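Local coordinates for protein phenolic acid decarboxylase (Sedimentibacter hydroxybenzoicus, PDB 7AE5) that catalyses the reversible, non-oxidative decarboxylation of 4-hydroxybenzoate and 3,4-dihydroxybenzoate under anaerobic conditions, as an oxygen-sensitive UbiD-family enzyme using prenylated FMN and manganese, at residues L93-D98 and V327-K331; M321-S326 and V343-H349; T336-V340 and Y364-V368; K383-D389 and M438-T444. All coordinates share one frame; numbering follows the deposited sequence.

Contact 1 of 4, residues L93-D98 and V327-K331; sequences LNRRWD and VPLYK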
# COMPACT_ATOMS: atom_id res chain seq x y z
N LEU C 93 -13.68 -38.66 6.83
CA LEU C 93 -13.17 -38.31 8.16
C LEU C 93 -14.12 -37.39 8.90
O LEU C 93 -14.33 -37.55 10.11
CB LEU C 93 -11.78 -37.67 8.03
CG LEU C 93 -10.61 -38.62 8.23
CD1 LEU C 93 -9.32 -37.85 8.41
CD2 LEU C 93 -10.89 -39.41 9.50
N ASN C 94 -14.70 -36.41 8.20
CA ASN C 94 -15.63 -35.49 8.84
C ASN C 94 -16.90 -36.21 9.28
O ASN C 94 -17.47 -35.88 10.33
CB ASN C 94 -15.96 -34.34 7.89
CG ASN C 94 -16.97 -33.38 8.48
OD1 ASN C 94 -16.71 -32.74 9.50
ND2 ASN C 94 -18.13 -33.27 7.84
N ARG C 95 -17.35 -37.20 8.50
CA ARG C 95 -18.55 -37.93 8.86
C ARG C 95 -18.34 -38.77 10.11
O ARG C 95 -19.24 -38.90 10.95
CB ARG C 95 -19.00 -38.81 7.69
CG ARG C 95 -20.30 -39.56 7.92
CD ARG C 95 -20.54 -40.60 6.84
NE ARG C 95 -19.57 -41.69 6.91
CZ ARG C 95 -19.64 -42.70 7.77
NH1 ARG C 95 -20.63 -42.80 8.64
NH2 ARG C 95 -18.69 -43.63 7.75
N ARG C 96 -17.15 -39.35 10.27
CA ARG C 96 -16.85 -40.20 11.42
C ARG C 96 -16.41 -39.42 12.65
O ARG C 96 -16.33 -40.01 13.73
CB ARG C 96 -15.75 -41.20 11.06
CG ARG C 96 -16.00 -42.02 9.80
CD ARG C 96 -15.03 -43.19 9.69
NE ARG C 96 -15.13 -43.87 8.40
CZ ARG C 96 -14.19 -44.66 7.90
NH1 ARG C 96 -13.07 -44.90 8.55
NH2 ARG C 96 -14.39 -45.23 6.71
N TRP C 97 -16.14 -38.12 12.51
CA TRP C 97 -15.40 -37.38 13.53
C TRP C 97 -16.11 -37.38 14.88
O TRP C 97 -15.46 -37.53 15.92
CB TRP C 97 -15.15 -35.94 13.06
CG TRP C 97 -14.01 -35.27 13.77
CD1 TRP C 97 -14.10 -34.40 14.82
CD2 TRP C 97 -12.61 -35.42 13.49
NE1 TRP C 97 -12.84 -33.99 15.20
CE2 TRP C 97 -11.91 -34.60 14.41
CE3 TRP C 97 -11.88 -36.16 12.56
CZ2 TRP C 97 -10.52 -34.50 14.42
CZ3 TRP C 97 -10.50 -36.06 12.57
CH2 TRP C 97 -9.84 -35.24 13.49
N ASP C 98 -17.43 -37.21 14.89
CA ASP C 98 -18.16 -36.95 16.12
C ASP C 98 -18.95 -38.16 16.61
O ASP C 98 -19.76 -38.02 17.54
CB ASP C 98 -19.10 -35.76 15.93
CG ASP C 98 -18.38 -34.43 16.05
OD1 ASP C 98 -17.28 -34.40 16.66
OD2 ASP C 98 -18.90 -33.41 15.55
N VAL C 327 -10.36 -31.09 9.44
CA VAL C 327 -11.73 -31.40 9.85
C VAL C 327 -12.20 -30.52 11.01
O VAL C 327 -13.32 -30.00 10.95
CB VAL C 327 -11.88 -32.90 10.14
CG1 VAL C 327 -13.21 -33.18 10.82
CG2 VAL C 327 -11.76 -33.70 8.85
N PRO C 328 -11.42 -30.32 12.09
CA PRO C 328 -11.89 -29.41 13.15
C PRO C 328 -12.13 -27.99 12.67
O PRO C 328 -13.15 -27.39 13.03
CB PRO C 328 -10.77 -29.48 14.20
CG PRO C 328 -10.12 -30.79 13.96
CD PRO C 328 -10.16 -30.98 12.47
N LEU C 329 -11.23 -27.44 11.85
CA LEU C 329 -11.43 -26.09 11.34
C LEU C 329 -12.68 -26.02 10.47
O LEU C 329 -13.42 -25.03 10.52
CB LEU C 329 -10.20 -25.63 10.55
CG LEU C 329 -8.94 -25.34 11.36
CD1 LEU C 329 -7.75 -25.11 10.44
CD2 LEU C 329 -9.16 -24.14 12.27
N TYR C 330 -12.92 -27.05 9.66
CA TYR C 330 -14.13 -27.08 8.84
C TYR C 330 -15.38 -27.06 9.71
O TYR C 330 -16.36 -26.37 9.39
CB TYR C 330 -14.11 -28.32 7.94
CG TYR C 330 -15.44 -28.65 7.32
CD1 TYR C 330 -15.91 -27.95 6.21
CD2 TYR C 330 -16.24 -29.67 7.82
CE1 TYR C 330 -17.13 -28.26 5.63
CE2 TYR C 330 -17.46 -29.98 7.25
CZ TYR C 330 -17.90 -29.27 6.16
OH TYR C 330 -19.11 -29.58 5.59
N LYS C 331 -15.37 -27.80 10.82
CA LYS C 331 -16.54 -27.83 11.70
C LYS C 331 -16.75 -26.50 12.39
O LYS C 331 -17.90 -26.08 12.60
CB LYS C 331 -16.40 -28.96 12.72
CG LYS C 331 -16.61 -30.35 12.15
CD LYS C 331 -16.59 -31.40 13.25
CE LYS C 331 -16.81 -32.80 12.71
NZ LYS C 331 -18.06 -32.89 11.89
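Val327 and Trp97 form the tight part of this contact between the end of helix 86-96 and helix 323-336. The methyl CG1 of Val327 lies over one face of the indole, 3.5 Å from Trp97 CD2, as a CH-pi contact with the five-membered ring. Pro328 packs beside it, with CG 3.8 Å from Trp97 CZ2. Val327 CG2 points the other way, to Leu93 CB. Trp97 NE1 is hydrogen-bonded to Gly222 O and Phe230 meets the indole edge-to-face, so the ring is held from several directions.

The other side is polar and nearer solvent: Asp98 is exposed, and Asn94 and Lys331 are partly so. Lys331 runs extended past Trp97 CB and bends only at its last torsion (chi4 -54°), which turns NZ to Asn94. NZ donates to Asn94 OD1 at 2.7 Å, from well above the amide plane, and weakly to Asn94 O. Asp98 OD2 is a long salt-bridge partner at 3.8 Å from Lys331 NZ. The Asn94 amide stands at about a right angle to the Tyr330 ring, ND2 being 3.4 Å from CE2.

Apolar packing thus joins the N-terminal and C-terminal regions of the UbiD chain. The ammonium is gripped mainly by a neutral amide, and the distant carboxylate probably adds a modest electrostatic pull.

Contact 2 of 4, residues M321-S326 and V343-H349; sequences MALNTS and VNAMYTH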
# COMPACT_ATOMS: atom_id res chain seq x y z
N MET C 321 -0.68 -35.04 9.86
CA MET C 321 -1.23 -33.78 10.32
C MET C 321 -2.14 -33.12 9.28
O MET C 321 -2.51 -31.95 9.45
CB MET C 321 -0.11 -32.81 10.70
CG MET C 321 0.90 -33.37 11.68
SD MET C 321 2.45 -32.44 11.66
CE MET C 321 1.86 -30.79 12.01
N ALA C 322 -2.50 -33.83 8.22
CA ALA C 322 -3.18 -33.20 7.08
C ALA C 322 -4.67 -32.99 7.36
O ALA C 322 -5.12 -31.85 7.57
CB ALA C 322 -2.97 -34.04 5.82
N LEU C 323 -5.44 -34.07 7.37
CA LEU C 323 -6.89 -33.96 7.47
C LEU C 323 -7.38 -33.85 8.91
O LEU C 323 -8.47 -33.31 9.14
CB LEU C 323 -7.56 -35.15 6.79
CG LEU C 323 -7.31 -35.28 5.28
CD1 LEU C 323 -8.25 -36.29 4.66
CD2 LEU C 323 -7.45 -33.92 4.60
N ASN C 324 -6.61 -34.35 9.88
CA ASN C 324 -6.99 -34.17 11.28
C ASN C 324 -6.83 -32.73 11.73
O ASN C 324 -7.36 -32.36 12.78
CB ASN C 324 -6.17 -35.10 12.18
CG ASN C 324 -4.71 -35.16 11.77
OD1 ASN C 324 -4.36 -34.96 10.61
ND2 ASN C 324 -3.84 -35.44 12.74
N THR C 325 -6.09 -31.91 10.97
CA THR C 325 -6.09 -30.48 11.20
C THR C 325 -7.27 -29.81 10.51
O THR C 325 -7.86 -28.86 11.04
CB THR C 325 -4.77 -29.87 10.71
OG1 THR C 325 -3.67 -30.49 11.38
CG2 THR C 325 -4.74 -28.37 10.97
N SER C 326 -7.65 -30.32 9.33
CA SER C 326 -8.62 -29.64 8.49
C SER C 326 -10.06 -29.88 8.95
O SER C 326 -10.89 -28.98 8.85
CB SER C 326 -8.46 -30.10 7.04
OG SER C 326 -7.09 -30.11 6.66
N VAL C 343 -12.52 -27.47 3.89
CA VAL C 343 -11.34 -26.74 4.36
C VAL C 343 -10.13 -27.64 4.15
O VAL C 343 -10.09 -28.77 4.65
CB VAL C 343 -11.47 -26.32 5.83
CG1 VAL C 343 -10.16 -25.70 6.31
CG2 VAL C 343 -12.62 -25.35 6.01
N ASN C 344 -9.14 -27.13 3.41
CA ASN C 344 -7.87 -27.81 3.19
C ASN C 344 -6.82 -27.04 3.98
O ASN C 344 -6.30 -26.02 3.51
CB ASN C 344 -7.54 -27.87 1.70
CG ASN C 344 -6.12 -28.35 1.41
OD1 ASN C 344 -5.40 -28.77 2.31
ND2 ASN C 344 -5.73 -28.30 0.15
N ALA C 345 -6.50 -27.53 5.18
CA ALA C 345 -5.52 -26.91 6.06
C ALA C 345 -4.32 -27.83 6.28
O ALA C 345 -3.81 -27.96 7.39
CB ALA C 345 -6.16 -26.54 7.40
N MET C 346 -3.85 -28.46 5.20
CA MET C 346 -2.87 -29.53 5.28
C MET C 346 -1.42 -29.07 5.22
O MET C 346 -0.52 -29.92 5.24
CB MET C 346 -3.10 -30.54 4.14
CG MET C 346 -4.49 -31.15 4.09
SD MET C 346 -4.60 -32.40 2.79
CE MET C 346 -3.40 -31.78 1.61
N TYR C 347 -1.16 -27.77 5.15
CA TYR C 347 0.16 -27.28 4.75
C TYR C 347 0.85 -26.61 5.94
O TYR C 347 0.46 -25.52 6.36
CB TYR C 347 0.01 -26.33 3.57
CG TYR C 347 -0.75 -27.00 2.44
CD1 TYR C 347 -0.26 -28.15 1.85
CD2 TYR C 347 -1.96 -26.49 1.99
CE1 TYR C 347 -0.94 -28.78 0.83
CE2 TYR C 347 -2.65 -27.12 0.96
CZ TYR C 347 -2.14 -28.26 0.39
OH TYR C 347 -2.83 -28.88 -0.62
N THR C 348 1.87 -27.29 6.46
CA THR C 348 2.66 -26.83 7.60
C THR C 348 1.76 -26.52 8.80
O THR C 348 1.71 -25.40 9.31
CB THR C 348 3.52 -25.62 7.22
OG1 THR C 348 3.99 -25.78 5.88
CG2 THR C 348 4.71 -25.50 8.16
N HIS C 349 1.03 -27.55 9.23
CA HIS C 349 0.10 -27.46 10.36
C HIS C 349 -0.87 -26.29 10.19
O HIS C 349 -1.14 -25.54 11.13
CB HIS C 349 0.85 -27.36 11.69
CG HIS C 349 0.10 -27.97 12.83
ND1 HIS C 349 0.64 -28.06 14.10
CD2 HIS C 349 -1.13 -28.52 12.90
CE1 HIS C 349 -0.24 -28.64 14.90
NE2 HIS C 349 -1.32 -28.93 14.20
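This contact belongs to the alpha/beta C-terminal domain of the UbiD fold. The first turn of helix 323-336 packs on strand 340-347, an outermost strand of its five-stranded mixed sheet within the chain. Ser326 makes the polar link. Its OG accepts from Ala345 N at 3.0 Å and donates to Ala322 O at 2.8 Å. One hydroxyl therefore joins the strand backbone to Ala322, just before the helix. Ser326 CB also rests against Val343 O.

Met346 packs on the start of the helix. Its CG touches Ala322 CB at 3.7 Å, and its SD meets Leu323 CD2 at the same distance. The Leu323 and Met346 side chains run alongside each other, and Trp71 of helix 71-77 covers this patch. Within the strand, Asn344 OD1 accepts from Met346 N in an Asx turn. Asn344 ND2 reaches Tyr347 OH and Pro394 O.

The Met321 and His349 end lies towards the predicted cofactor site: the Met321 side chain is about 7 Å from that of Thr166, a predicted prenylated FMN-binding residue. Thr325 OG1 sits at the edge of the His349 ring, 3.6 Å from CD2 of that histidine, and donates to Met321 O. A bend at the last torsion of Met321 (chi3 57°) lays its methyl on the imidazole, the two side chains crossing at about a right angle. CE lies over one face, 3.4 Å from His349 CG, while SD stands farther above the same ring.

Contact 3 of 4, residues T336-V340 and Y364-V368; sequences TMPEV and YAKGV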
# COMPACT_ATOMS: atom_id res chain seq x y z
N THR C 336 -21.26 -21.55 11.81
CA THR C 336 -21.84 -20.24 11.54
C THR C 336 -21.91 -19.92 10.06
O THR C 336 -22.52 -18.91 9.68
CB THR C 336 -21.03 -19.15 12.25
OG1 THR C 336 -19.63 -19.37 12.05
CG2 THR C 336 -21.33 -19.16 13.74
N MET C 337 -21.30 -20.74 9.20
CA MET C 337 -21.25 -20.50 7.76
C MET C 337 -21.52 -21.80 7.04
O MET C 337 -20.60 -22.46 6.54
CB MET C 337 -19.90 -19.90 7.36
CG MET C 337 -19.67 -18.53 7.94
SD MET C 337 -17.94 -18.06 7.95
CE MET C 337 -18.10 -16.29 7.92
N PRO C 338 -22.79 -22.21 6.96
CA PRO C 338 -23.12 -23.47 6.27
C PRO C 338 -22.76 -23.47 4.80
O PRO C 338 -22.80 -24.53 4.17
CB PRO C 338 -24.64 -23.59 6.48
CG PRO C 338 -25.08 -22.16 6.65
CD PRO C 338 -24.00 -21.54 7.47
N GLU C 339 -22.39 -22.32 4.23
CA GLU C 339 -21.98 -22.25 2.83
C GLU C 339 -20.60 -22.83 2.59
O GLU C 339 -20.24 -23.08 1.43
CB GLU C 339 -22.02 -20.80 2.36
CG GLU C 339 -23.42 -20.24 2.32
CD GLU C 339 -23.72 -19.38 3.53
OE1 GLU C 339 -24.74 -18.67 3.52
OE2 GLU C 339 -22.93 -19.42 4.50
N VAL C 340 -19.82 -23.06 3.64
CA VAL C 340 -18.49 -23.62 3.48
C VAL C 340 -18.60 -25.08 3.06
O VAL C 340 -19.31 -25.87 3.70
CB VAL C 340 -17.67 -23.46 4.77
CG1 VAL C 340 -16.40 -24.28 4.69
CG2 VAL C 340 -17.36 -21.99 5.00
N TYR C 364 -18.39 -12.15 0.46
CA TYR C 364 -18.55 -13.16 1.51
C TYR C 364 -17.30 -14.02 1.67
O TYR C 364 -17.06 -14.56 2.75
CB TYR C 364 -19.77 -14.03 1.20
CG TYR C 364 -20.10 -15.08 2.23
CD1 TYR C 364 -20.64 -14.73 3.46
CD2 TYR C 364 -19.90 -16.43 1.96
CE1 TYR C 364 -20.96 -15.69 4.40
CE2 TYR C 364 -20.22 -17.40 2.89
CZ TYR C 364 -20.74 -17.03 4.11
OH TYR C 364 -21.06 -17.99 5.03
N ALA C 365 -16.51 -14.18 0.60
CA ALA C 365 -15.33 -15.03 0.67
C ALA C 365 -14.30 -14.50 1.65
O ALA C 365 -13.59 -15.28 2.30
CB ALA C 365 -14.72 -15.20 -0.71
N LYS C 366 -14.17 -13.17 1.76
CA LYS C 366 -13.26 -12.62 2.75
C LYS C 366 -13.84 -12.73 4.16
O LYS C 366 -13.08 -12.85 5.13
CB LYS C 366 -12.94 -11.16 2.41
CG LYS C 366 -12.21 -11.00 1.09
CD LYS C 366 -11.33 -9.78 1.06
CE LYS C 366 -10.50 -9.75 -0.21
NZ LYS C 366 -9.94 -8.39 -0.51
N GLY C 367 -15.16 -12.71 4.28
CA GLY C 367 -15.76 -12.97 5.58
C GLY C 367 -15.45 -14.37 6.08
O GLY C 367 -15.18 -14.57 7.26
N VAL C 368 -15.48 -15.36 5.17
CA VAL C 368 -15.13 -16.72 5.54
C VAL C 368 -13.69 -16.79 6.02
O VAL C 368 -13.37 -17.48 7.00
CB VAL C 368 -15.38 -17.68 4.36
CG1 VAL C 368 -14.76 -19.04 4.63
CG2 VAL C 368 -16.86 -17.80 4.08
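Met337 and Val368 make the apolar centre of this contact. The methionine chain is extended beyond CG and reaches across to helix 364-372. Its SD lies 4.0 Å from Val368 CG2. Its CE goes further, to 3.5 Å from Gly367 O, and rests on the helix backbone. Val340 closes the centre on one side, with CG2 3.9 Å from Val368 CG1. Ile355 of strand 352-357 packs against both valines.

Outward from there, Met337 and Tyr364 pass one another head to tail. The phenol oxygen Tyr364 OH comes 3.2 Å from Met337 CB. With chi1 at -177° the Tyr364 ring swings out from the helix towards the turn. Met379 of a neighbouring subunit packs on both Met337 and Tyr364.

The polar edge is Glu339, in the type I beta turn from Met337 to Val340. Its chain bends at chi2 (100°) and brings OE2 to the phenol. Tyr364 OH donates to Glu339 OE2, modelled at 2.4 Å, too short for the exact length to be trusted. The carboxylate plane stands 68° from the ring plane. The second oxygen, Glu339 OE1, forms a salt bridge with Arg360.

The carboxylate thus appears to tie the turn to two partners. The arginine probably stabilises its negative charge, and the phenol hydroxyl, buried beside methionine carbons, seems to find its acceptor where the helix meets the turn before strand 340-347.

Contact 4 of 4, residues K383-D389 and M438-T444; sequences KIVIVVD and MIIDATT. With RB (rubidium ion), chain Q.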
# COMPACT_ATOMS: atom_id res chain seq x y z
N LYS C 383 -1.47 -18.26 7.94
CA LYS C 383 -0.89 -17.07 7.35
C LYS C 383 -1.39 -16.81 5.93
O LYS C 383 -1.64 -15.65 5.57
CB LYS C 383 0.63 -17.16 7.34
CG LYS C 383 1.33 -15.95 6.76
CD LYS C 383 2.84 -16.08 6.84
CE LYS C 383 3.34 -17.26 6.02
NZ LYS C 383 4.81 -17.44 6.14
N ILE C 384 -1.56 -17.85 5.12
CA ILE C 384 -2.00 -17.72 3.74
C ILE C 384 -3.33 -18.43 3.60
O ILE C 384 -3.41 -19.66 3.78
CB ILE C 384 -0.97 -18.28 2.75
CG1 ILE C 384 0.37 -17.56 2.93
CG2 ILE C 384 -1.47 -18.14 1.32
CD1 ILE C 384 1.50 -18.13 2.10
N VAL C 385 -4.38 -17.67 3.29
CA VAL C 385 -5.74 -18.19 3.22
C VAL C 385 -6.28 -17.92 1.82
O VAL C 385 -6.44 -16.76 1.42
CB VAL C 385 -6.65 -17.55 4.29
CG1 VAL C 385 -8.05 -18.14 4.21
CG2 VAL C 385 -6.05 -17.75 5.67
N ILE C 386 -6.58 -18.99 1.09
CA ILE C 386 -7.14 -18.91 -0.25
C ILE C 386 -8.58 -19.42 -0.19
O ILE C 386 -8.83 -20.51 0.35
CB ILE C 386 -6.32 -19.73 -1.26
CG1 ILE C 386 -4.85 -19.31 -1.22
CG2 ILE C 386 -6.89 -19.57 -2.67
CD1 ILE C 386 -3.92 -20.30 -1.88
N VAL C 387 -9.51 -18.64 -0.73
CA VAL C 387 -10.92 -19.01 -0.77
C VAL C 387 -11.31 -19.24 -2.23
O VAL C 387 -11.07 -18.38 -3.08
CB VAL C 387 -11.81 -17.93 -0.13
CG1 VAL C 387 -13.23 -18.44 -0.00
CG2 VAL C 387 -11.26 -17.54 1.23
N VAL C 388 -11.91 -20.40 -2.50
CA VAL C 388 -12.33 -20.78 -3.84
C VAL C 388 -13.83 -21.09 -3.81
O VAL C 388 -14.44 -21.20 -2.75
CB VAL C 388 -11.53 -21.97 -4.38
CG1 VAL C 388 -10.04 -21.65 -4.42
CG2 VAL C 388 -11.79 -23.21 -3.53
N ASP C 389 -14.41 -21.22 -5.00
CA ASP C 389 -15.84 -21.43 -5.12
C ASP C 389 -16.22 -22.86 -4.70
O ASP C 389 -15.37 -23.72 -4.46
CB ASP C 389 -16.32 -21.16 -6.54
CG ASP C 389 -16.26 -19.69 -6.90
OD1 ASP C 389 -16.82 -18.87 -6.14
OD2 ASP C 389 -15.66 -19.35 -7.95
N MET C 438 -2.16 -12.98 4.74
CA MET C 438 -2.49 -12.81 3.33
C MET C 438 -3.77 -13.56 3.03
O MET C 438 -3.82 -14.79 3.15
CB MET C 438 -1.35 -13.31 2.43
CG MET C 438 -1.47 -12.79 1.00
SD MET C 438 -0.26 -13.45 -0.17
CE MET C 438 0.58 -14.67 0.83
N ILE C 439 -4.81 -12.82 2.65
CA ILE C 439 -6.09 -13.39 2.24
C ILE C 439 -6.21 -13.23 0.73
O ILE C 439 -6.00 -12.14 0.20
CB ILE C 439 -7.27 -12.69 2.95
CG1 ILE C 439 -7.13 -12.81 4.47
CG2 ILE C 439 -8.59 -13.27 2.48
CD1 ILE C 439 -8.17 -12.01 5.22
N ILE C 440 -6.53 -14.32 0.05
CA ILE C 440 -6.67 -14.33 -1.41
C ILE C 440 -8.09 -14.78 -1.74
O ILE C 440 -8.48 -15.91 -1.42
CB ILE C 440 -5.63 -15.25 -2.08
CG1 ILE C 440 -4.22 -14.80 -1.71
CG2 ILE C 440 -5.80 -15.24 -3.59
CD1 ILE C 440 -3.14 -15.71 -2.25
N ASP C 441 -8.85 -13.90 -2.38
CA ASP C 441 -10.24 -14.19 -2.74
C ASP C 441 -10.29 -14.67 -4.19
O ASP C 441 -10.58 -13.91 -5.12
CB ASP C 441 -11.12 -12.96 -2.50
CG ASP C 441 -12.54 -13.14 -3.01
OD1 ASP C 441 -12.98 -14.31 -3.13
OD2 ASP C 441 -13.21 -12.13 -3.28
N ALA C 442 -10.02 -15.97 -4.36
CA ALA C 442 -10.08 -16.63 -5.66
C ALA C 442 -11.49 -17.05 -6.05
O ALA C 442 -11.67 -18.05 -6.75
CB ALA C 442 -9.15 -17.84 -5.68
N THR C 443 -12.51 -16.32 -5.60
CA THR C 443 -13.88 -16.65 -5.93
C THR C 443 -14.43 -15.71 -7.01
O THR C 443 -13.92 -14.60 -7.23
CB THR C 443 -14.79 -16.60 -4.70
OG1 THR C 443 -14.94 -15.25 -4.26
CG2 THR C 443 -14.21 -17.45 -3.58
N THR C 444 -15.48 -16.21 -7.67
CA THR C 444 -16.20 -15.47 -8.70
C THR C 444 -17.08 -14.41 -8.04
O THR C 444 -17.80 -14.71 -7.09
CB THR C 444 -17.07 -16.43 -9.51
OG1 THR C 444 -16.27 -17.50 -10.03
CG2 THR C 444 -17.76 -15.70 -10.65
RB RB Q . -12.17 -12.95 -6.73
O HOH W 1 -13.07 -20.45 -7.39
O HOH W 2 -19.13 -17.15 -6.49
O HOH W 3 -14.10 -11.87 -5.66
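Ile384 pairs with Met438 where strand 384-388 begins alongside the parallel strand 434-441. Their side chains run abreast on one face of the sheet. The last torsion of Met438 is nearly eclipsed (chi3 5°), and CE folds back to 3.6 Å from Ile384 CG1. Ile386 and Ile440 follow on the same face. Both place CG1 anti to the carbonyl carbon, and Ile440 CD1 reaches Ile386 CG1 at 4.1 Å. Ala442 CB fills in between Ile386 and Val388. On the other face, Val387 CG1 meets Thr443 CG2.

Four backbone hydrogen bonds, donated alternately by the two strands, join Met438 N to Lys383 O, Val385 N to Met438 O, Ile440 N to Val385 O and Val387 N to Ile440 O.

Beyond the strands, Asp389 turns back to Thr444. Asp389 OD2 accepts from Thr444 OG1 at 2.8 Å and from Thr444 N at 3.2 Å, the latter on its syn lone pair. One water joins Asp389 to Ala442 O, and another joins it to Thr444 O. Asp441 OD1 accepts from Thr443 N in an Asx turn. This bend presents two carbonyls to a rubidium ion, with Asp441 O and Thr443 O each at 2.5 Å. A water held by Asp441 OD2, together with Arg407 O and Asp413 OD1, also binds the ion.

Ile386, Ile440 and Ala442 pack on Leu404 of helix 397-407, while Ile384 meets Leu404 of a neighbouring subunit. On the other face Val387 touches Ala365, and Ile439 touches Ala369 and Phe370, of helix 364-372. Strand 352-357 flanks strand 384-388, and strand 414-421 flanks strand 434-441.

Contacts 2, 3 and 4 lie within the C-terminal domain, while contact 1 joins helix 86-96 to it. Contacts 1 and 2 share helix 323-336, with centres 12 Å apart. They cross along the chain, and so do contacts 2 and 3, whose segments adjoin in sequence. Contact 4 closes last. Contacts 2 and 4 reach the same five-stranded sheet, at its outermost strand 340-347 and in its interior, with centres 16 Å apart. Contacts 3 and 4 touch through Ala365, against Asp441 and Val387. The contacts thus spread from near the predicted cofactor site, at contact 2, to the rubidium ion bound at contact 4. Contacts 2, 3 and 4 also meet neighbouring subunits.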